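Long-range contacts in NADB-Rossmann Superfamily protein (Streptococcus agalactiae, PDB 3LEC), which probably transfers a methyl group to N1 of adenine 22 in tRNA, and carries a bound zinc ion: residues V19-R24 against M42-F47; M4-S9 against L35-L40; F141-E146 against M166-K171; D92-C97 against D113-V118. One frame throughout, in Å; residues are numbered along the deposited sequence.

How the interactions relate
Helix 34-41 carries one side of interaction 2 and links the strands of interaction 1; the two centres lie about 12 Å apart. Leu-39 and Leu-40 of that helix pack on Cys-45, while Leu-6 and Leu-8 meet residues on another part of the helix. Interaction 4 is next to interaction 1 in the sheet, centres about 15 Å apart. Arg-24 O probably accepts hydrogen bonds there from Asp-92 N and Thr-93 N. Interaction 3 is at the far end of the sheet and touches interaction 4 through Phe-141 and Leu-115. It is the contact next to the zinc site of Asp-140 and His-165: the Met-166 side chain lies about 8 Å from the metal.

Interaction 1: V19-R24 against M42-F47; sequences VPKGAR and MGYCDF
Arg-24 lays its guanidinium against Phe-47. Its CB is 4.2 Å from Phe-47 O, and CG faces Asp-46 CB. CG is anti to the carbonyl carbon, and the chain bends only at chi3 (57°), which swings NE round. CZ then meets both CB and CD2 of Phe-47. NH1 comes to 3.5 Å from Phe-47 CB, and NH2 to 3.3 Å from Phe-47 CD2. The guanidinium and ring planes are 11° apart, with CD2 over one guanidinium face near its rim. The nitrogens bond to other groups: NH2 to Asp-89 O and NE, weakly, to Asn-90 O.

At the other end, Lys-21 runs beside Tyr-44 in the same direction. Its NZ is 3.5 Å from the centroid of the Tyr-44 ring, a cation-pi contact over one face. Met-42 CB lies on the opposite face. Tyr-44 O accepts a bond from Gly-22 N (2.9 Å), the donor standing above the carbonyl plane. Water 1 bridges Tyr-44 O and Val-19 O. Further on, Asp-46 N gives a 2.9 Å bond to Ala-23 O. Cys-45 SG packs on Val-19 CG1 (3.6 Å) and, more loosely, on Ala-23 CB.

Arg-24 and Phe-47 pair in parallel, as the strands of a Rossmann-type beta-alpha-beta unit do. The contact joins the starts of strands 23-28 and 45-52. Helix 34-41 connects them, and its Leu-39 touches both Val-19 and Cys-45. On the other side of strand 23-28, Ala-23 meets Thr-93 of strand 93-99.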
loop_
_atom_site.group_PDB
_atom_site.type_symbol
_atom_site.label_atom_id
_atom_site.label_comp_id
_atom_site.label_asym_id
_atom_site.label_seq_id
_atom_site.Cartn_x
_atom_site.Cartn_y
_atom_site.Cartn_z
ATOM N N VAL A 19 -4.588 0.780 10.986
ATOM C CA VAL A 19 -4.821 -0.605 11.408
ATOM C C VAL A 19 -5.775 -0.534 12.586
ATOM O O VAL A 19 -5.514 0.204 13.547
ATOM C CB VAL A 19 -3.510 -1.312 11.819
ATOM C CG1 VAL A 19 -3.772 -2.772 12.226
ATOM C CG2 VAL A 19 -2.518 -1.258 10.667
ATOM N N PRO A 20 -6.915 -1.243 12.485
ATOM C CA PRO A 20 -7.922 -1.191 13.529
ATOM C C PRO A 20 -7.355 -1.692 14.845
ATOM O O PRO A 20 -6.577 -2.642 14.853
ATOM C CB PRO A 20 -8.984 -2.188 13.032
ATOM C CG PRO A 20 -8.849 -2.175 11.568
ATOM C CD PRO A 20 -7.342 -2.113 11.378
ATOM N N LYS A 21 -7.779 -1.077 15.950
ATOM C CA LYS A 21 -7.448 -1.587 17.281
ATOM C C LYS A 21 -7.866 -3.045 17.443
ATOM O O LYS A 21 -8.966 -3.435 17.032
ATOM C CB LYS A 21 -8.152 -0.754 18.359
ATOM C CG LYS A 21 -7.805 0.707 18.331
ATOM C CD LYS A 21 -6.410 0.928 18.883
ATOM C CE LYS A 21 -6.214 2.369 19.268
ATOM N NZ LYS A 21 -4.771 2.615 19.385
ATOM N N GLY A 22 -6.985 -3.843 18.037
ATOM C CA GLY A 22 -7.287 -5.248 18.319
ATOM C C GLY A 22 -7.126 -6.147 17.089
ATOM O O GLY A 22 -7.427 -7.346 17.159
ATOM N N ALA A 23 -6.657 -5.587 15.963
ATOM C CA ALA A 23 -6.497 -6.383 14.734
ATOM C C ALA A 23 -5.575 -7.578 14.928
ATOM O O ALA A 23 -4.676 -7.571 15.780
ATOM C CB ALA A 23 -5.987 -5.518 13.549
ATOM N N ARG A 24 -5.825 -8.606 14.133
ATOM C CA ARG A 24 -4.929 -9.734 13.980
ATOM C C ARG A 24 -4.459 -9.569 12.546
ATOM O O ARG A 24 -5.247 -9.658 11.619
ATOM C CB ARG A 24 -5.685 -11.032 14.201
ATOM C CG ARG A 24 -6.301 -11.127 15.575
ATOM C CD ARG A 24 -7.048 -12.457 15.783
ATOM N NE ARG A 24 -6.181 -13.632 15.570
ATOM C CZ ARG A 24 -5.382 -14.184 16.480
ATOM N NH1 ARG A 24 -5.326 -13.708 17.717
ATOM N NH2 ARG A 24 -4.643 -15.240 16.149
HETATM N N MSE A 42 2.781 -1.762 21.528
HETATM C CA MSE A 42 1.893 -0.721 22.070
HETATM C C MSE A 42 0.558 -1.329 22.507
HETATM O O MSE A 42 -0.315 -0.620 23.010
HETATM C CB MSE A 42 1.627 0.393 21.052
HETATM C CG MSE A 42 2.867 1.061 20.472
HETATM SE SE MSE A 42 3.834 2.109 21.788
HETATM C CE MSE A 42 2.725 3.742 21.676
ATOM N N GLY A 43 0.410 -2.633 22.295
ATOM C CA GLY A 43 -0.848 -3.335 22.551
ATOM C C GLY A 43 -1.985 -2.966 21.608
ATOM O O GLY A 43 -3.144 -3.296 21.888
ATOM N N TYR A 44 -1.668 -2.300 20.492
ATOM C CA TYR A 44 -2.691 -1.834 19.541
ATOM C C TYR A 44 -3.278 -2.930 18.653
ATOM O O TYR A 44 -4.339 -2.742 18.027
ATOM C CB TYR A 44 -2.146 -0.730 18.641
ATOM C CG TYR A 44 -1.775 0.565 19.339
ATOM C CD1 TYR A 44 -2.335 0.917 20.567
ATOM C CD2 TYR A 44 -0.887 1.460 18.740
ATOM C CE1 TYR A 44 -2.000 2.108 21.190
ATOM C CE2 TYR A 44 -0.547 2.643 19.352
ATOM C CZ TYR A 44 -1.113 2.971 20.573
ATOM O OH TYR A 44 -0.792 4.160 21.185
ATOM N N CYS A 45 -2.561 -4.038 18.541
ATOM C CA CYS A 45 -3.086 -5.209 17.866
ATOM C C CYS A 45 -2.960 -6.406 18.786
ATOM O O CYS A 45 -2.181 -6.386 19.725
ATOM C CB CYS A 45 -2.348 -5.492 16.557
ATOM S SG CYS A 45 -2.689 -4.269 15.278
ATOM N N ASP A 46 -3.706 -7.456 18.473
ATOM C CA ASP A 46 -3.736 -8.650 19.293
ATOM C C ASP A 46 -2.695 -9.679 18.883
ATOM O O ASP A 46 -2.218 -10.433 19.734
ATOM C CB ASP A 46 -5.126 -9.275 19.236
ATOM C CG ASP A 46 -6.118 -8.583 20.151
ATOM O OD1 ASP A 46 -5.734 -7.599 20.829
ATOM O OD2 ASP A 46 -7.280 -9.047 20.207
ATOM N N PHE A 47 -2.351 -9.701 17.591
ATOM C CA PHE A 47 -1.516 -10.756 16.996
ATOM C C PHE A 47 -1.077 -10.303 15.617
ATOM O O PHE A 47 -1.812 -9.581 14.924
ATOM C CB PHE A 47 -2.309 -12.076 16.889
ATOM C CG PHE A 47 -1.610 -13.175 16.128
ATOM C CD1 PHE A 47 -0.531 -13.847 16.682
ATOM C CD2 PHE A 47 -2.059 -13.559 14.865
ATOM C CE1 PHE A 47 0.096 -14.878 15.982
ATOM C CE2 PHE A 47 -1.437 -14.563 14.162
ATOM C CZ PHE A 47 -0.357 -15.230 14.725
HETATM O O HOH W 1 -4.082 -0.741 15.998
#

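Interaction 2: M4-S9 against L35-L40; sequences MDLQLS and LPIFLL
Leu-35 meets Leu-8 at the beginning of the helical segment. Its CD1 is 4.1 Å from Leu-8 CD1, and its backbone N is 4.0 Å from Leu-8 CD2. The two branches of Leu-8 therefore reach both the side chain and the backbone of this residue.

Two residues on, Ile-37 points at the 4-9 segment and offers its CG2. Leu-6 CD2 touches it at 3.8 Å, the side chains crossing at about a right angle. Leu-6 CG sits between its own N and carbonyl carbon (chi1 62°), which brings CG itself to 4.1 Å from Ile-37 CG2.

Phe-38 touches both leucines. Its CB lies 3.8 Å from Leu-6 CD1. Its CG is anti to the backbone N (chi1 174°). At the ring edge, CD1 is 3.6 Å from Leu-6 O, which lies near the ring plane. Leu-8 CD1 comes obliquely to CG and CD2 of the ring, 3.7 Å from CD2. Gln-13 and Ala-16 of helix 10-16 extend this packing beyond Leu-8.

The N-terminal segment thus runs alongside helix 34-41, roughly in the opposite direction, on two leucines spaced two residues apart. The contact is mostly apolar packing of side chains, which depends on shape more than direction. A directed tie lies just beyond the contact, where Leu-6 N bonds to Gln-41 OE1 at the end of the same helix.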
loop_
_atom_site.group_PDB
_atom_site.type_symbol
_atom_site.label_atom_id
_atom_site.label_comp_id
_atom_site.label_asym_id
_atom_site.label_seq_id
_atom_site.Cartn_x
_atom_site.Cartn_y
_atom_site.Cartn_z
HETATM N N MSE A 4 12.932 -0.297 24.390
HETATM C CA MSE A 4 12.723 -1.090 23.173
HETATM C C MSE A 4 11.562 -0.595 22.297
HETATM O O MSE A 4 11.332 -1.136 21.219
HETATM C CB MSE A 4 12.554 -2.576 23.482
HETATM C CG MSE A 4 13.772 -3.236 24.118
HETATM SE SE MSE A 4 15.359 -3.232 22.948
HETATM C CE MSE A 4 14.733 -4.378 21.503
ATOM N N ASP A 5 10.842 0.426 22.734
ATOM C CA ASP A 5 9.818 1.012 21.858
ATOM C C ASP A 5 10.476 1.569 20.594
ATOM O O ASP A 5 11.506 2.243 20.659
ATOM C CB ASP A 5 9.022 2.084 22.590
ATOM C CG ASP A 5 8.043 1.497 23.589
ATOM O OD1 ASP A 5 7.811 0.252 23.590
ATOM O OD2 ASP A 5 7.485 2.291 24.364
ATOM N N LEU A 6 9.898 1.260 19.441
ATOM C CA LEU A 6 10.434 1.772 18.205
ATOM C C LEU A 6 9.559 2.869 17.646
ATOM O O LEU A 6 8.335 2.909 17.889
ATOM C CB LEU A 6 10.719 0.661 17.187
ATOM C CG LEU A 6 9.715 -0.294 16.569
ATOM C CD1 LEU A 6 8.828 0.418 15.534
ATOM C CD2 LEU A 6 10.532 -1.368 15.873
ATOM N N GLN A 7 10.216 3.779 16.931
ATOM C CA GLN A 7 9.573 4.885 16.261
ATOM C C GLN A 7 9.601 4.549 14.784
ATOM O O GLN A 7 10.680 4.372 14.193
ATOM C CB GLN A 7 10.315 6.215 16.512
ATOM C CG GLN A 7 10.262 6.722 17.968
ATOM C CD GLN A 7 10.901 8.111 18.195
ATOM O OE1 GLN A 7 11.680 8.611 17.378
ATOM N NE2 GLN A 7 10.581 8.718 19.334
ATOM N N LEU A 8 8.414 4.439 14.192
ATOM C CA LEU A 8 8.267 4.134 12.765
ATOM C C LEU A 8 8.593 5.337 11.889
ATOM O O LEU A 8 8.419 6.489 12.300
ATOM C CB LEU A 8 6.843 3.676 12.452
ATOM C CG LEU A 8 6.401 2.305 13.014
ATOM C CD1 LEU A 8 4.942 2.125 12.686
ATOM C CD2 LEU A 8 7.221 1.172 12.398
ATOM N N SER A 9 9.029 5.058 10.667
ATOM C CA SER A 9 9.132 6.090 9.627
ATOM C C SER A 9 7.736 6.716 9.418
ATOM O O SER A 9 6.740 6.094 9.787
ATOM C CB SER A 9 9.658 5.445 8.333
ATOM O OG SER A 9 8.768 4.430 7.846
ATOM N N LEU A 35 6.676 -2.671 11.604
ATOM C CA LEU A 35 5.273 -2.356 11.764
ATOM C C LEU A 35 4.560 -3.347 12.721
ATOM O O LEU A 35 3.935 -2.913 13.686
ATOM C CB LEU A 35 4.610 -2.259 10.390
ATOM C CG LEU A 35 3.086 -2.126 10.397
ATOM C CD1 LEU A 35 2.681 -0.845 11.089
ATOM C CD2 LEU A 35 2.522 -2.214 8.976
ATOM N N PRO A 36 4.691 -4.671 12.502
ATOM C CA PRO A 36 4.116 -5.549 13.532
ATOM C C PRO A 36 4.688 -5.317 14.956
ATOM O O PRO A 36 3.927 -5.344 15.932
ATOM C CB PRO A 36 4.448 -6.974 13.032
ATOM C CG PRO A 36 4.701 -6.856 11.612
ATOM C CD PRO A 36 5.169 -5.429 11.332
ATOM N N ILE A 37 5.995 -5.051 15.093
ATOM C CA ILE A 37 6.571 -4.792 16.423
ATOM C C ILE A 37 5.965 -3.541 17.061
ATOM O O ILE A 37 5.648 -3.538 18.242
ATOM C CB ILE A 37 8.141 -4.711 16.399
ATOM C CG1 ILE A 37 8.728 -6.108 16.150
ATOM C CG2 ILE A 37 8.709 -4.129 17.704
ATOM C CD1 ILE A 37 10.127 -6.088 15.575
ATOM N N PHE A 38 5.819 -2.483 16.282
ATOM C CA PHE A 38 5.227 -1.265 16.799
ATOM C C PHE A 38 3.836 -1.563 17.355
ATOM O O PHE A 38 3.518 -1.207 18.495
ATOM C CB PHE A 38 5.105 -0.187 15.724
ATOM C CG PHE A 38 4.373 1.024 16.219
ATOM C CD1 PHE A 38 4.954 1.848 17.190
ATOM C CD2 PHE A 38 3.069 1.284 15.798
ATOM C CE1 PHE A 38 4.264 2.953 17.710
ATOM C CE2 PHE A 38 2.363 2.406 16.285
ATOM C CZ PHE A 38 2.952 3.234 17.243
ATOM N N LEU A 39 3.036 -2.255 16.551
ATOM C CA LEU A 39 1.621 -2.444 16.860
ATOM C C LEU A 39 1.466 -3.350 18.066
ATOM O O LEU A 39 0.587 -3.104 18.898
ATOM C CB LEU A 39 0.882 -3.019 15.657
ATOM C CG LEU A 39 0.746 -2.023 14.503
ATOM C CD1 LEU A 39 0.066 -2.711 13.331
ATOM C CD2 LEU A 39 -0.024 -0.742 14.967
ATOM N N LEU A 40 2.308 -4.387 18.152
ATOM C CA LEU A 40 2.266 -5.318 19.287
ATOM C C LEU A 40 2.866 -4.756 20.572
ATOM O O LEU A 40 2.334 -5.002 21.659
ATOM C CB LEU A 40 2.912 -6.671 18.936
ATOM C CG LEU A 40 1.944 -7.740 18.409
ATOM C CD1 LEU A 40 0.825 -8.043 19.435
ATOM C CD2 LEU A 40 1.319 -7.366 17.049
#

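Interaction 3: F141-E146 against M166-K171; sequences FEIVAE and MNLTAK
Phe-141 meets Met-166 through its carbonyl group, and its CB points away from 166-171. The Phe-141 ring meets the rings of Trp-135 and His-163, with planes at about 20° and 35°. Phe-141 O has Met-166 CB and CE each at 3.6 Å. Water 2 bridges the two backbones: it lies 3.0 Å from Phe-141 O, to which it probably donates, and accepts a proton from Met-166 N (2.8 Å).

Met-166, a selenomethionine, is the main side chain of the contact. Its CG is anti to the backbone N, and chi2 keeps SE extended. SE then reaches the strand backbone, 3.4 Å from Ile-143 N and 4.0 Å from Glu-142 CA. Ile-143 N is buried and has no hydrogen-bond partner in the model. A bend at chi3 (74°) sets CE within 4.0 Å of Ile-143 CD1. Ile-143 CD1 also meets Leu-168 CD1, more loosely, at 4.3 Å.

The contact joins the edge strand 141-150 to the loop before helix 170-175. Zinc-binding Asp-140 and His-165 directly precede the two segments. Helix 129-138 packs here through Ala-137 on Met-166, and helix 177-182 through Phe-178 on Ile-143. On the sheet side, strand 155-163 pairs with 141-150, where Val-144 and Ala-145 form a classic beta bulge opposite Val-160.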
loop_
_atom_site.group_PDB
_atom_site.type_symbol
_atom_site.label_atom_id
_atom_site.label_comp_id
_atom_site.label_asym_id
_atom_site.label_seq_id
_atom_site.Cartn_x
_atom_site.Cartn_y
_atom_site.Cartn_z
ATOM N N PHE A 141 -13.565 -4.918 -4.112
ATOM C CA PHE A 141 -12.980 -4.144 -3.022
ATOM C C PHE A 141 -13.295 -2.666 -3.156
ATOM O O PHE A 141 -13.527 -2.171 -4.263
ATOM C CB PHE A 141 -11.477 -4.404 -2.910
ATOM C CG PHE A 141 -11.160 -5.821 -2.557
ATOM C CD1 PHE A 141 -11.198 -6.228 -1.235
ATOM C CD2 PHE A 141 -10.843 -6.751 -3.557
ATOM C CE1 PHE A 141 -10.937 -7.566 -0.881
ATOM C CE2 PHE A 141 -10.574 -8.095 -3.217
ATOM C CZ PHE A 141 -10.627 -8.496 -1.881
ATOM N N GLU A 142 -13.336 -1.983 -2.019
ATOM C CA GLU A 142 -13.676 -0.577 -1.953
ATOM C C GLU A 142 -12.640 0.189 -1.125
ATOM O O GLU A 142 -12.273 -0.216 -0.025
ATOM C CB GLU A 142 -15.095 -0.396 -1.383
ATOM C CG GLU A 142 -15.489 1.060 -1.139
ATOM C CD GLU A 142 -16.952 1.226 -0.754
ATOM O OE1 GLU A 142 -17.625 2.068 -1.383
ATOM O OE2 GLU A 142 -17.427 0.533 0.176
ATOM N N ILE A 143 -12.156 1.291 -1.680
ATOM C CA ILE A 143 -11.276 2.201 -0.958
ATOM C C ILE A 143 -12.150 3.052 -0.043
ATOM O O ILE A 143 -13.123 3.669 -0.514
ATOM C CB ILE A 143 -10.515 3.121 -1.940
ATOM C CG1 ILE A 143 -9.622 2.275 -2.861
ATOM C CG2 ILE A 143 -9.706 4.163 -1.154
ATOM C CD1 ILE A 143 -9.191 3.004 -4.127
ATOM N N VAL A 144 -11.822 3.083 1.250
ATOM C CA VAL A 144 -12.610 3.848 2.245
ATOM C C VAL A 144 -11.874 5.024 2.858
ATOM O O VAL A 144 -12.485 5.864 3.516
ATOM C CB VAL A 144 -13.151 2.941 3.377
ATOM C CG1 VAL A 144 -14.114 1.954 2.823
ATOM C CG2 VAL A 144 -11.990 2.236 4.136
ATOM N N ALA A 145 -10.556 5.063 2.648
ATOM C CA ALA A 145 -9.725 6.209 2.964
ATOM C C ALA A 145 -8.424 6.154 2.152
ATOM O O ALA A 145 -7.953 5.055 1.765
ATOM C CB ALA A 145 -9.417 6.278 4.477
ATOM N N GLU A 146 -7.862 7.335 1.877
ATOM C CA GLU A 146 -6.525 7.450 1.274
ATOM C C GLU A 146 -5.701 8.543 1.947
ATOM O O GLU A 146 -6.247 9.521 2.459
ATOM C CB GLU A 146 -6.591 7.715 -0.238
ATOM C CG GLU A 146 -7.357 6.693 -1.043
ATOM C CD GLU A 146 -7.447 7.066 -2.503
ATOM O OE1 GLU A 146 -7.933 8.187 -2.793
ATOM O OE2 GLU A 146 -7.061 6.228 -3.357
HETATM N N MSE A 166 -17.323 -1.074 -5.838
HETATM C CA MSE A 166 -16.901 0.306 -6.060
HETATM C C MSE A 166 -16.789 0.524 -7.549
HETATM O O MSE A 166 -16.263 -0.328 -8.252
HETATM C CB MSE A 166 -15.538 0.530 -5.398
HETATM C CG MSE A 166 -14.842 1.817 -5.829
HETATM SE SE MSE A 166 -13.115 2.057 -4.899
HETATM C CE MSE A 166 -12.038 0.741 -5.839
ATOM N N ASN A 167 -17.305 1.640 -8.039
ATOM C CA ASN A 167 -17.063 2.029 -9.417
ATOM C C ASN A 167 -16.217 3.278 -9.357
ATOM O O ASN A 167 -16.520 4.199 -8.584
ATOM C CB ASN A 167 -18.362 2.353 -10.153
ATOM C CG ASN A 167 -19.274 1.159 -10.304
ATOM O OD1 ASN A 167 -18.842 0.010 -10.256
ATOM N ND2 ASN A 167 -20.557 1.431 -10.503
ATOM N N LEU A 168 -15.135 3.296 -10.128
ATOM C CA LEU A 168 -14.283 4.491 -10.194
ATOM C C LEU A 168 -14.144 5.016 -11.617
ATOM O O LEU A 168 -14.038 4.222 -12.551
ATOM C CB LEU A 168 -12.889 4.223 -9.599
ATOM C CG LEU A 168 -12.696 3.966 -8.104
ATOM C CD1 LEU A 168 -11.190 3.873 -7.808
ATOM C CD2 LEU A 168 -13.342 5.038 -7.236
ATOM N N THR A 169 -14.140 6.349 -11.758
ATOM C CA THR A 169 -13.861 7.018 -13.033
ATOM C C THR A 169 -12.369 6.913 -13.349
ATOM O O THR A 169 -11.550 6.658 -12.446
ATOM C CB THR A 169 -14.249 8.527 -12.985
ATOM O OG1 THR A 169 -13.488 9.193 -11.980
ATOM C CG2 THR A 169 -15.735 8.722 -12.675
ATOM N N ALA A 170 -12.012 7.118 -14.620
ATOM C CA ALA A 170 -10.603 7.152 -15.005
ATOM C C ALA A 170 -9.844 8.117 -14.109
ATOM O O ALA A 170 -8.755 7.783 -13.669
ATOM C CB ALA A 170 -10.410 7.496 -16.486
ATOM N N LYS A 171 -10.426 9.292 -13.820
ATOM C CA LYS A 171 -9.766 10.281 -12.955
ATOM C C LYS A 171 -9.545 9.735 -11.547
ATOM O O LYS A 171 -8.460 9.883 -10.982
ATOM C CB LYS A 171 -10.567 11.586 -12.867
ATOM C CG LYS A 171 -10.358 12.510 -14.033
ATOM C CD LYS A 171 -10.461 13.952 -13.592
ATOM C CE LYS A 171 -10.484 14.876 -14.800
ATOM N NZ LYS A 171 -11.392 16.051 -14.544
HETATM O O HOH W 2 -15.414 -3.084 -6.376
#

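Interaction 4: D92-C97 against D113-V118; sequences DTITIC and DKLQHV
Val-118 and Ile-94 pack together, with Asp-92 beside them. Val-118 uses both methyls. Its CG1, anti to the backbone N (chi1 177°), lies 3.6 Å from Asp-92 O and 3.8 Å from Ile-94 CG1. Its CG2 touches Ile-94 CD1 at 3.7 Å, the side chains crossing at about a right angle.

Ile-94 points at the 113-118 segment. CD1, its tip, also meets Leu-115 CD2 at 3.7 Å, so one methyl joins the two ends of the type I turn from Leu-115 to Val-118. The turn is closed by Val-118 N bonding to Leu-115 O (2.9 Å).

Asp-92 joins in through its backbone. Its CB points away from the turn, and the carboxylate bonds to Thr-93 and Arg-24. Thr-93 OG1 gives a 2.8 Å hydrogen bond to OD2, on the anti lone pair. OD1 takes Arg-24 N of the neighbouring strand. Leu-108 of helix 101-110 packs on Leu-115, and Phe-85 touches both Ile-94 and Val-118.

The turn leads from helix 101-110 towards strand 120-125, beside strand 93-99. The Asp-92 backbone bonds to Arg-24 on one side and to Lys-119 and Thr-120 on the other. Between turn and strand the chemistry is methyl packing, which fixes shape and not direction.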
loop_
_atom_site.group_PDB
_atom_site.type_symbol
_atom_site.label_atom_id
_atom_site.label_comp_id
_atom_site.label_asym_id
_atom_site.label_seq_id
_atom_site.Cartn_x
_atom_site.Cartn_y
_atom_site.Cartn_z
ATOM N N ASP A 92 -7.732 -10.670 10.327
ATOM C CA ASP A 92 -8.785 -9.787 9.857
ATOM C C ASP A 92 -8.206 -8.607 9.083
ATOM O O ASP A 92 -8.952 -7.882 8.435
ATOM C CB ASP A 92 -9.645 -9.302 11.026
ATOM C CG ASP A 92 -8.817 -8.728 12.169
ATOM O OD1 ASP A 92 -8.866 -9.303 13.269
ATOM O OD2 ASP A 92 -8.126 -7.711 11.983
ATOM N N THR A 93 -6.887 -8.414 9.153
ATOM C CA THR A 93 -6.248 -7.273 8.473
ATOM C C THR A 93 -4.939 -7.671 7.780
ATOM O O THR A 93 -4.119 -8.384 8.355
ATOM C CB THR A 93 -5.914 -6.122 9.452
ATOM O OG1 THR A 93 -7.062 -5.775 10.235
ATOM C CG2 THR A 93 -5.430 -4.887 8.707
ATOM N N ILE A 94 -4.728 -7.153 6.576
ATOM C CA ILE A 94 -3.510 -7.404 5.795
ATOM C C ILE A 94 -2.897 -6.059 5.406
ATOM O O ILE A 94 -3.605 -5.151 4.963
ATOM C CB ILE A 94 -3.806 -8.262 4.559
ATOM C CG1 ILE A 94 -4.303 -9.664 4.993
ATOM C CG2 ILE A 94 -2.570 -8.387 3.635
ATOM C CD1 ILE A 94 -4.689 -10.576 3.808
ATOM N N THR A 95 -1.596 -5.915 5.623
ATOM C CA THR A 95 -0.862 -4.752 5.124
ATOM C C THR A 95 0.142 -5.217 4.058
ATOM O O THR A 95 0.773 -6.268 4.198
ATOM C CB THR A 95 -0.137 -3.987 6.252
ATOM O OG1 THR A 95 0.636 -4.897 7.046
ATOM C CG2 THR A 95 -1.139 -3.248 7.170
ATOM N N ILE A 96 0.262 -4.455 2.975
ATOM C CA ILE A 96 1.308 -4.710 1.972
ATOM C C ILE A 96 1.907 -3.370 1.593
ATOM O O ILE A 96 1.197 -2.523 1.064
ATOM C CB ILE A 96 0.788 -5.426 0.697
ATOM C CG1 ILE A 96 -0.110 -6.631 1.041
ATOM C CG2 ILE A 96 1.967 -5.853 -0.185
ATOM C CD1 ILE A 96 -0.868 -7.210 -0.162
ATOM N N CYS A 97 3.196 -3.176 1.890
ATOM C CA CYS A 97 3.828 -1.853 1.691
ATOM C C CYS A 97 5.113 -1.985 0.912
ATOM O O CYS A 97 5.675 -3.078 0.831
ATOM C CB CYS A 97 4.149 -1.183 3.026
ATOM S SG CYS A 97 2.830 -1.253 4.260
ATOM N N ASP A 113 -8.838 -15.843 -3.198
ATOM C CA ASP A 113 -9.729 -16.635 -2.340
ATOM C C ASP A 113 -9.435 -16.445 -0.844
ATOM O O ASP A 113 -10.342 -16.469 -0.009
ATOM C CB ASP A 113 -9.651 -18.126 -2.716
ATOM C CG ASP A 113 -10.319 -18.439 -4.074
ATOM O OD1 ASP A 113 -11.004 -17.555 -4.641
ATOM O OD2 ASP A 113 -10.157 -19.574 -4.576
ATOM N N LYS A 114 -8.162 -16.258 -0.506
ATOM C CA LYS A 114 -7.756 -16.070 0.894
ATOM C C LYS A 114 -8.240 -14.755 1.533
ATOM O O LYS A 114 -8.198 -14.593 2.747
ATOM C CB LYS A 114 -6.236 -16.230 1.033
ATOM C CG LYS A 114 -5.754 -17.586 0.538
ATOM C CD LYS A 114 -4.449 -18.004 1.183
ATOM C CE LYS A 114 -4.659 -18.443 2.623
ATOM N NZ LYS A 114 -3.615 -19.400 3.043
ATOM N N LEU A 115 -8.721 -13.831 0.713
ATOM C CA LEU A 115 -9.135 -12.543 1.217
ATOM C C LEU A 115 -10.578 -12.596 1.699
ATOM O O LEU A 115 -11.078 -11.642 2.291
ATOM C CB LEU A 115 -8.979 -11.483 0.112
ATOM C CG LEU A 115 -7.539 -11.279 -0.386
ATOM C CD1 LEU A 115 -7.518 -10.397 -1.618
ATOM C CD2 LEU A 115 -6.690 -10.656 0.712
ATOM N N GLN A 116 -11.243 -13.722 1.449
ATOM C CA GLN A 116 -12.684 -13.825 1.699
ATOM C C GLN A 116 -13.053 -13.429 3.127
ATOM O O GLN A 116 -14.067 -12.770 3.341
ATOM C CB GLN A 116 -13.206 -15.228 1.364
ATOM N N HIS A 117 -12.224 -13.810 4.094
ATOM C CA HIS A 117 -12.481 -13.478 5.501
ATOM C C HIS A 117 -11.640 -12.305 6.072
ATOM O O HIS A 117 -11.702 -12.013 7.269
ATOM C CB HIS A 117 -12.422 -14.749 6.382
ATOM C CG HIS A 117 -13.496 -15.739 6.052
ATOM N ND1 HIS A 117 -14.835 -15.480 6.275
ATOM C CD2 HIS A 117 -13.443 -16.958 5.466
ATOM C CE1 HIS A 117 -15.557 -16.506 5.857
ATOM N NE2 HIS A 117 -14.738 -17.408 5.346
ATOM N N VAL A 118 -10.910 -11.600 5.207
ATOM C CA VAL A 118 -10.136 -10.440 5.643
ATOM C C VAL A 118 -11.021 -9.199 5.569
ATOM O O VAL A 118 -11.636 -8.963 4.538
ATOM C CB VAL A 118 -8.836 -10.327 4.809
ATOM C CG1 VAL A 118 -8.030 -9.107 5.171
ATOM C CG2 VAL A 118 -8.022 -11.582 5.004
#